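Local coordinates for Two-component sensor histidine kinase (Nostoc sp., PDB 6OZB), which probably senses light through a bilin-binding GAF domain, here loaded with phycoerythrobilin, and passes the signal on as a cyanobacterial phytochrome-type histidine kinase, at residues I54-P59 against E161-L166. The protein carries 1 engineered substitution. Residues are numbered along the deposited sequence; the frame is centred on the assembly and turned at random.
Sequences IYKFHP and ELWGLL. With PEB (phycoerythrobilin), chain F.
The Trp163 indole, its CG anti to the backbone N (chi1 -178°) and so brought beside the Lys56 chain, takes that chain over one face, CG of Lys56 standing 4.0 Å from the six-membered ring centroid in a CH-pi contact, while CG2 of Ile54 meets the ring edge. Water 1 lies over the same face, near the rim; Lys56 NZ donates to it, and it donates to the carbonyl oxygens of Phe57 and Trp163. An alanine in place of Trp163 would probably leave the Lys56 methylenes without their flat support and open a gap beside Ile54. On the other side of the sheet, CD2 of Tyr55 sits over one face of the Phe57 ring, whose CE1 reaches the Tyr55 edge in plane. CE2 of Phe57 also packs 3.6 Å from CD2 of Leu162. Leu165 runs alongside Tyr55, CD1 4.0 Å from Tyr55 CD2, and both touch phycoerythrobilin methyls: Leu165 CD1 is 3.8 Å from CMC. Tyr55 and Leu165 exchange two backbone hydrogen bonds, and Phe57 N donates to Trp163 O. Next door, Ile156 of strand 150-158 pairs with both Trp163 and Gly164, a classic beta bulge. These antiparallel central strands belong to the GAF-domain sheet, with helix 178-201 against the Ile54 and Leu166 face and the bilin pocket on the other.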
loop_
_atom_site.group_PDB
_atom_site.type_symbol
_atom_site.label_atom_id
_atom_site.label_comp_id
_atom_site.label_asym_id
_atom_site.label_seq_id
_atom_site.Cartn_x
_atom_site.Cartn_y
_atom_site.Cartn_z
ATOM N N ILE C 54 9.617 -12.635 23.222
ATOM C CA ILE C 54 8.229 -12.884 23.557
ATOM C C ILE C 54 7.868 -11.920 24.684
ATOM O O ILE C 54 8.589 -11.784 25.686
ATOM C CB ILE C 54 7.997 -14.358 23.919
ATOM C CG1 ILE C 54 8.182 -15.181 22.641
ATOM C CG2 ILE C 54 6.595 -14.548 24.525
ATOM C CD1 ILE C 54 7.900 -16.612 22.756
ATOM N N TYR C 55 6.785 -11.203 24.453
ATOM C CA TYR C 55 6.291 -10.132 25.306
ATOM C C TYR C 55 5.004 -10.635 25.949
ATOM O O TYR C 55 4.138 -11.104 25.245
ATOM C CB TYR C 55 6.052 -8.882 24.449
ATOM C CG TYR C 55 5.642 -7.642 25.146
ATOM C CD1 TYR C 55 6.558 -6.864 25.856
ATOM C CD2 TYR C 55 4.344 -7.192 25.053
ATOM C CE1 TYR C 55 6.167 -5.713 26.480
ATOM C CE2 TYR C 55 3.957 -6.034 25.652
ATOM C CZ TYR C 55 4.862 -5.295 26.374
ATOM O OH TYR C 55 4.462 -4.127 26.983
ATOM N N LYS C 56 4.884 -10.548 27.263
ATOM C CA LYS C 56 3.706 -11.067 27.951
ATOM C C LYS C 56 2.933 -9.904 28.569
ATOM O O LYS C 56 3.504 -9.064 29.286
ATOM C CB LYS C 56 4.119 -12.077 29.015
ATOM C CG LYS C 56 2.933 -12.798 29.720
ATOM C CD LYS C 56 3.471 -13.615 30.899
ATOM C CE LYS C 56 2.436 -14.543 31.553
ATOM N NZ LYS C 56 1.159 -13.873 31.796
ATOM N N PHE C 57 1.633 -9.838 28.294
ATOM C CA PHE C 57 0.814 -8.741 28.816
ATOM C C PHE C 57 0.449 -8.952 30.286
ATOM O O PHE C 57 0.185 -10.074 30.718
ATOM C CB PHE C 57 -0.465 -8.561 28.014
ATOM C CG PHE C 57 -0.250 -7.953 26.670
ATOM C CD1 PHE C 57 0.058 -6.610 26.550
ATOM C CD2 PHE C 57 -0.352 -8.717 25.518
ATOM C CE1 PHE C 57 0.276 -6.035 25.301
ATOM C CE2 PHE C 57 -0.147 -8.154 24.276
ATOM C CZ PHE C 57 0.179 -6.803 24.168
ATOM N N HIS C 58 0.475 -7.850 31.036
ATOM C CA HIS C 58 -0.115 -7.760 32.369
ATOM C C HIS C 58 -1.602 -7.417 32.234
ATOM O O HIS C 58 -2.034 -6.902 31.206
ATOM C CB HIS C 58 0.578 -6.681 33.201
ATOM C CG HIS C 58 2.056 -6.867 33.341
ATOM N ND1 HIS C 58 2.617 -7.932 34.011
ATOM C CD2 HIS C 58 3.091 -6.113 32.901
ATOM C CE1 HIS C 58 3.935 -7.826 33.976
ATOM N NE2 HIS C 58 4.246 -6.732 33.306
ATOM N N PRO C 59 -2.387 -7.655 33.284
ATOM C CA PRO C 59 -3.812 -7.320 33.219
ATOM C C PRO C 59 -4.125 -5.867 32.827
ATOM O O PRO C 59 -5.123 -5.639 32.140
ATOM C CB PRO C 59 -4.291 -7.603 34.647
ATOM C CG PRO C 59 -3.391 -8.686 35.126
ATOM C CD PRO C 59 -2.042 -8.370 34.523
ATOM N N GLU C 161 -8.146 -14.738 24.927
ATOM C CA GLU C 161 -7.466 -13.637 25.597
ATOM C C GLU C 161 -6.145 -13.334 24.908
ATOM O O GLU C 161 -5.384 -14.242 24.580
ATOM C CB GLU C 161 -7.197 -13.971 27.064
ATOM C CG GLU C 161 -8.448 -14.250 27.898
ATOM C CD GLU C 161 -9.297 -13.014 28.149
ATOM O OE1 GLU C 161 -8.727 -11.907 28.260
ATOM O OE2 GLU C 161 -10.537 -13.157 28.250
ATOM N N LEU C 162 -5.892 -12.056 24.671
ATOM C CA LEU C 162 -4.598 -11.632 24.152
ATOM C C LEU C 162 -3.560 -11.814 25.246
ATOM O O LEU C 162 -3.515 -11.054 26.202
ATOM C CB LEU C 162 -4.641 -10.178 23.685
ATOM C CG LEU C 162 -3.335 -9.594 23.168
ATOM C CD1 LEU C 162 -2.799 -10.395 21.964
ATOM C CD2 LEU C 162 -3.494 -8.133 22.823
ATOM N N TRP C 163 -2.662 -12.754 25.040
ATOM C CA TRP C 163 -1.732 -13.169 26.075
ATOM C C TRP C 163 -0.381 -12.494 25.934
ATOM O O TRP C 163 0.249 -12.153 26.937
ATOM C CB TRP C 163 -1.558 -14.677 26.002
ATOM C CG TRP C 163 -0.662 -15.308 27.040
ATOM C CD1 TRP C 163 -1.061 -15.878 28.214
ATOM C CD2 TRP C 163 0.755 -15.466 26.983
ATOM N NE1 TRP C 163 0.023 -16.378 28.887
ATOM C CE2 TRP C 163 1.148 -16.142 28.151
ATOM C CE3 TRP C 163 1.739 -15.121 26.047
ATOM C CZ2 TRP C 163 2.472 -16.449 28.419
ATOM C CZ3 TRP C 163 3.041 -15.431 26.319
ATOM C CH2 TRP C 163 3.395 -16.098 27.492
ATOM N N GLY C 164 0.061 -12.302 24.696
ATOM C CA GLY C 164 1.379 -11.719 24.457
ATOM C C GLY C 164 1.635 -11.462 22.996
ATOM O O GLY C 164 0.696 -11.478 22.197
ATOM N N LEU C 165 2.902 -11.223 22.667
ATOM C CA LEU C 165 3.339 -10.965 21.289
ATOM C C LEU C 165 4.612 -11.723 21.007
ATOM O O LEU C 165 5.492 -11.795 21.882
ATOM C CB LEU C 165 3.618 -9.466 21.059
ATOM C CG LEU C 165 2.545 -8.445 21.452
ATOM C CD1 LEU C 165 3.024 -7.001 21.328
ATOM C CD2 LEU C 165 1.301 -8.656 20.593
ATOM N N LEU C 166 4.734 -12.228 19.780
ATOM C CA LEU C 166 6.021 -12.645 19.232
ATOM C C LEU C 166 6.559 -11.472 18.416
ATOM O O LEU C 166 5.888 -10.995 17.484
ATOM C CB LEU C 166 5.884 -13.882 18.367
ATOM C CG LEU C 166 7.120 -14.390 17.646
ATOM C CD1 LEU C 166 8.142 -14.849 18.677
ATOM C CD2 LEU C 166 6.740 -15.519 16.709
HETATM C CHC PEB F . 5.083 -1.638 21.059
HETATM N NC PEB F . 3.610 -0.286 19.511
HETATM C C1C PEB F . 2.714 -0.471 18.503
HETATM C C2C PEB F . 2.587 -1.810 18.234
HETATM C C3C PEB F . 3.417 -2.492 19.098
HETATM C C4C PEB F . 4.053 -1.518 19.899
HETATM C CMC PEB F . 3.501 -4.007 19.090
HETATM C CAC PEB F . 1.638 -2.369 17.121
HETATM C CBC PEB F . 2.230 -2.147 15.740
HETATM C CGC PEB F . 3.278 -3.201 15.492
HETATM O O1C PEB F . 2.936 -4.416 15.552
HETATM O O2C PEB F . 4.473 -2.881 15.216
HETATM N ND PEB F . 6.624 -3.162 19.959
HETATM C C1D PEB F . 5.688 -2.952 21.140
HETATM C C2D PEB F . 6.589 -2.998 22.282
HETATM C C3D PEB F . 7.899 -3.175 21.891
HETATM C C4D PEB F . 8.009 -3.308 20.485
HETATM C CMD PEB F . 6.114 -2.749 23.740
HETATM C CAD PEB F . 9.093 -3.126 22.862
HETATM C CBD PEB F . 10.095 -4.048 22.721
HETATM O OD PEB F . 9.010 -3.507 19.813
HETATM N NA PEB F . 4.031 4.465 21.143
HETATM C C1A PEB F . 4.843 4.977 22.192
HETATM C C2A PEB F . 4.314 6.319 22.623
HETATM C C3A PEB F . 3.083 6.610 21.779
HETATM C C4A PEB F . 2.954 5.387 20.850
HETATM C CMA PEB F . 4.024 6.382 24.156
HETATM C CBA PEB F . 3.266 9.174 21.721
HETATM O OA PEB F . 5.800 4.385 22.664
HETATM C CHA PEB F . 2.014 5.314 19.864
HETATM C CAA PEB F . 3.079 7.875 20.915
HETATM N NB PEB F . 2.349 2.721 19.160
HETATM C C1B PEB F . 1.822 4.081 18.985
HETATM C C2B PEB F . 0.996 4.161 17.804
HETATM C C3B PEB F . 0.997 2.860 17.208
HETATM C C4B PEB F . 1.832 1.921 18.038
HETATM C CHB PEB F . 1.977 0.599 17.695
HETATM C CMB PEB F . 0.288 5.389 17.326
HETATM C CAB PEB F . 0.274 2.461 15.938
HETATM C CBB PEB F . 1.251 2.508 14.783
HETATM C CGB PEB F . 0.403 2.261 13.535
HETATM O O1B PEB F . -0.153 1.130 13.407
HETATM O O2B PEB F . 0.244 3.174 12.688
HETATM O O HOH W 1 -0.494 -12.625 29.591
#